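Local coordinates for ABC transporter periplasmic peptide-binding protein (PDB 4QFL), which binds dipeptides such as Ala-Phe in the periplasm, probably delivering them to an ABC transporter for uptake into the cell, at residues G293-R301 / K457-P465. Numbering follows the deposited sequence.
Sequences GYWAFNTER and KNPANWCNP
A type I beta turn, Asn458 to Asn461, packs against the end of strand 291-297 beside the dipeptide pocket, and its Pro459 and Ala460 meet Tyr294, Ala296 and Thr299, a worked example of a loop docked by side-chain packing along a strand and a backbone hydrogen bond just past its end. Pro459 brings CG to the phenol end of Tyr294, 3.1 Å from OH, approaching the ring obliquely; the two side chains cross at about a right angle. CG of Tyr294 sits between its backbone N and carbonyl carbon (chi1 55°), a torsion that places the phenol end by Pro459; the side chain lies about 4 Å from the bound phenylalanine at nearest approach. With the phenol ring cut back to an alanine, Pro459 CG is likely to lose the group it packs on, opening a gap near the ligand. Farther along, Ala296 CB lies 3.7 Å from Pro459 CB. Thr299 N then donates a nearly straight bond (166°) to Ala460 O at 3.0 Å, from above the carbonyl plane, and Thr299 OG1 lies at the Trp462 ring edge, 3.5 Å from CD1. A water links Glu300 OE2 to Asn461 O and Cys463 N. Tyr294 thus joins turn and pocket, while one backbone hydrogen bond and a water bridge hold the residues beyond.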
loop_
_atom_site.group_PDB
_atom_site.type_symbol
_atom_site.label_atom_id
_atom_site.label_comp_id
_atom_site.label_asym_id
_atom_site.label_seq_id
_atom_site.Cartn_x
_atom_site.Cartn_y
_atom_site.Cartn_z
ATOM N N GLY A 293 11.931 0.517 -2.045
ATOM C CA GLY A 293 11.931 0.397 -3.490
ATOM C C GLY A 293 12.944 -0.673 -3.877
ATOM O O GLY A 293 14.104 -0.650 -3.425
ATOM N N TYR A 294 12.506 -1.614 -4.711
ATOM C CA TYR A 294 13.309 -2.785 -5.093
ATOM C C TYR A 294 13.244 -3.104 -6.596
ATOM O O TYR A 294 12.393 -2.599 -7.333
ATOM C CB TYR A 294 12.882 -4.024 -4.285
ATOM C CG TYR A 294 11.403 -4.312 -4.407
ATOM C CD1 TYR A 294 10.853 -4.714 -5.618
ATOM C CD2 TYR A 294 10.553 -4.159 -3.325
ATOM C CE1 TYR A 294 9.496 -4.956 -5.745
ATOM C CE2 TYR A 294 9.200 -4.397 -3.447
ATOM C CZ TYR A 294 8.679 -4.787 -4.659
ATOM O OH TYR A 294 7.341 -5.024 -4.779
ATOM N N TRP A 295 14.167 -3.947 -7.038
ATOM C CA TRP A 295 14.123 -4.533 -8.374
ATOM C C TRP A 295 13.731 -6.000 -8.213
ATOM O O TRP A 295 14.517 -6.816 -7.715
ATOM C CB TRP A 295 15.509 -4.442 -9.011
ATOM C CG TRP A 295 15.615 -4.822 -10.465
ATOM C CD1 TRP A 295 14.628 -4.805 -11.398
ATOM C CD2 TRP A 295 16.801 -5.246 -11.138
ATOM N NE1 TRP A 295 15.127 -5.204 -12.615
ATOM C CE2 TRP A 295 16.459 -5.479 -12.480
ATOM C CE3 TRP A 295 18.120 -5.454 -10.731
ATOM C CZ2 TRP A 295 17.385 -5.906 -13.424
ATOM C CZ3 TRP A 295 19.043 -5.881 -11.667
ATOM C CH2 TRP A 295 18.669 -6.104 -12.999
ATOM N N ALA A 296 12.511 -6.332 -8.607
ATOM C CA ALA A 296 12.032 -7.695 -8.450
ATOM C C ALA A 296 12.267 -8.509 -9.713
ATOM O O ALA A 296 12.007 -8.036 -10.809
ATOM C CB ALA A 296 10.559 -7.699 -8.091
ATOM N N PHE A 297 12.756 -9.732 -9.543
ATOM C CA PHE A 297 12.887 -10.681 -10.642
ATOM C C PHE A 297 11.731 -11.678 -10.678
ATOM O O PHE A 297 11.268 -12.148 -9.647
ATOM C CB PHE A 297 14.196 -11.443 -10.513
ATOM C CG PHE A 297 15.400 -10.562 -10.513
ATOM C CD1 PHE A 297 15.875 -10.024 -11.693
ATOM C CD2 PHE A 297 16.054 -10.269 -9.330
ATOM C CE1 PHE A 297 16.983 -9.210 -11.700
ATOM C CE2 PHE A 297 17.169 -9.465 -9.328
ATOM C CZ PHE A 297 17.635 -8.935 -10.518
ATOM N N ASN A 298 11.268 -12.005 -11.879
ATOM C CA ASN A 298 10.306 -13.085 -12.054
ATOM C C ASN A 298 11.049 -14.414 -11.907
ATOM O O ASN A 298 11.559 -14.962 -12.884
ATOM C CB ASN A 298 9.668 -12.957 -13.436
ATOM C CG ASN A 298 8.509 -13.894 -13.643
ATOM O OD1 ASN A 298 7.680 -13.677 -14.523
ATOM N ND2 ASN A 298 8.449 -14.944 -12.856
ATOM N N THR A 299 11.126 -14.914 -10.675
ATOM C CA THR A 299 11.981 -16.051 -10.332
ATOM C C THR A 299 11.508 -17.362 -10.939
ATOM O O THR A 299 12.175 -18.381 -10.805
ATOM C CB THR A 299 12.090 -16.251 -8.804
ATOM O OG1 THR A 299 10.803 -16.595 -8.267
ATOM C CG2 THR A 299 12.615 -14.990 -8.124
ATOM N N GLU A 300 10.360 -17.340 -11.601
ATOM C CA GLU A 300 9.879 -18.538 -12.270
ATOM C C GLU A 300 10.205 -18.512 -13.753
ATOM O O GLU A 300 9.782 -19.394 -14.490
ATOM C CB GLU A 300 8.379 -18.721 -12.040
ATOM C CG GLU A 300 8.030 -19.140 -10.618
ATOM C CD GLU A 300 8.599 -20.492 -10.250
ATOM O OE1 GLU A 300 8.610 -21.388 -11.115
ATOM O OE2 GLU A 300 9.037 -20.669 -9.096
ATOM N N ARG A 301 10.978 -17.518 -14.190
ATOM C CA ARG A 301 11.243 -17.336 -15.615
ATOM C C ARG A 301 12.736 -17.365 -15.929
ATOM O O ARG A 301 13.484 -16.513 -15.468
ATOM C CB ARG A 301 10.621 -16.018 -16.100
ATOM C CG ARG A 301 10.672 -15.817 -17.606
ATOM C CD ARG A 301 10.124 -14.467 -18.039
ATOM N NE ARG A 301 8.666 -14.421 -17.998
ATOM C CZ ARG A 301 7.937 -13.462 -18.560
ATOM N NH1 ARG A 301 8.543 -12.471 -19.204
ATOM N NH2 ARG A 301 6.606 -13.490 -18.485
ATOM N N LYS A 457 0.230 -10.763 -5.990
ATOM C CA LYS A 457 0.772 -9.547 -5.378
ATOM C C LYS A 457 2.270 -9.620 -5.076
ATOM O O LYS A 457 2.837 -8.708 -4.484
ATOM C CB LYS A 457 -0.021 -9.191 -4.121
ATOM C CG LYS A 457 -1.448 -8.712 -4.427
ATOM C CD LYS A 457 -1.457 -7.693 -5.568
ATOM C CE LYS A 457 -2.733 -6.885 -5.600
ATOM N NZ LYS A 457 -2.790 -6.054 -6.828
ATOM N N ASN A 458 2.906 -10.711 -5.487
ATOM C CA ASN A 458 4.330 -10.908 -5.259
ATOM C C ASN A 458 5.098 -10.669 -6.557
ATOM O O ASN A 458 5.091 -11.517 -7.441
ATOM C CB ASN A 458 4.561 -12.336 -4.770
ATOM C CG ASN A 458 6.013 -12.635 -4.489
ATOM O OD1 ASN A 458 6.904 -11.900 -4.892
ATOM N ND2 ASN A 458 6.259 -13.733 -3.791
ATOM N N PRO A 459 5.759 -9.511 -6.687
ATOM C CA PRO A 459 6.403 -9.167 -7.961
ATOM C C PRO A 459 7.587 -10.079 -8.307
ATOM O O PRO A 459 8.042 -10.082 -9.438
ATOM C CB PRO A 459 6.875 -7.718 -7.744
ATOM C CG PRO A 459 6.082 -7.223 -6.589
ATOM C CD PRO A 459 5.842 -8.411 -5.713
ATOM N N ALA A 460 8.069 -10.855 -7.341
ATOM C CA ALA A 460 9.137 -11.813 -7.613
ATOM C C ALA A 460 8.607 -13.198 -8.010
ATOM O O ALA A 460 9.378 -14.102 -8.325
ATOM C CB ALA A 460 10.063 -11.924 -6.411
ATOM N N ASN A 461 7.291 -13.365 -7.985
ATOM C CA ASN A 461 6.696 -14.632 -8.365
ATOM C C ASN A 461 7.429 -15.751 -7.645
ATOM O O ASN A 461 7.850 -16.729 -8.254
ATOM C CB ASN A 461 6.818 -14.810 -9.873
ATOM C CG ASN A 461 5.853 -15.842 -10.426
ATOM O OD1 ASN A 461 4.917 -16.283 -9.743
ATOM N ND2 ASN A 461 6.066 -16.223 -11.684
ATOM N N TRP A 462 7.582 -15.587 -6.339
ATOM C CA TRP A 462 8.488 -16.409 -5.535
ATOM C C TRP A 462 7.759 -17.062 -4.369
ATOM O O TRP A 462 7.431 -16.409 -3.370
ATOM C CB TRP A 462 9.611 -15.513 -5.015
ATOM C CG TRP A 462 10.787 -16.151 -4.337
ATOM C CD1 TRP A 462 11.769 -16.909 -4.921
ATOM C CD2 TRP A 462 11.166 -16.002 -2.954
ATOM N NE1 TRP A 462 12.710 -17.264 -3.982
ATOM C CE2 TRP A 462 12.368 -16.720 -2.773
ATOM C CE3 TRP A 462 10.597 -15.339 -1.855
ATOM C CZ2 TRP A 462 13.013 -16.789 -1.532
ATOM C CZ3 TRP A 462 11.243 -15.414 -0.619
ATOM C CH2 TRP A 462 12.436 -16.133 -0.473
ATOM N N CYS A 463 7.485 -18.353 -4.500
ATOM C CA CYS A 463 6.905 -19.090 -3.396
ATOM C C CYS A 463 7.982 -19.949 -2.753
ATOM O O CYS A 463 8.441 -20.921 -3.341
ATOM C CB CYS A 463 5.735 -19.943 -3.868
ATOM S SG CYS A 463 4.966 -20.911 -2.554
ATOM N N ASN A 464 8.391 -19.563 -1.548
ATOM C CA ASN A 464 9.418 -20.279 -0.797
ATOM C C ASN A 464 8.860 -20.635 0.579
ATOM O O ASN A 464 8.841 -19.807 1.497
ATOM C CB ASN A 464 10.683 -19.417 -0.688
ATOM C CG ASN A 464 11.850 -20.153 -0.053
ATOM O OD1 ASN A 464 11.676 -20.919 0.884
ATOM N ND2 ASN A 464 13.049 -19.918 -0.570
ATOM N N PRO A 465 8.358 -21.867 0.721
ATOM C CA PRO A 465 7.724 -22.247 1.991
ATOM C C PRO A 465 8.674 -22.127 3.193
ATOM O O PRO A 465 8.244 -21.885 4.313
ATOM C CB PRO A 465 7.303 -23.703 1.742
ATOM C CG PRO A 465 7.100 -23.780 0.233
ATOM C CD PRO A 465 8.185 -22.892 -0.328
HETATM O O HOH W 1 7.697 -19.765 -7.049
#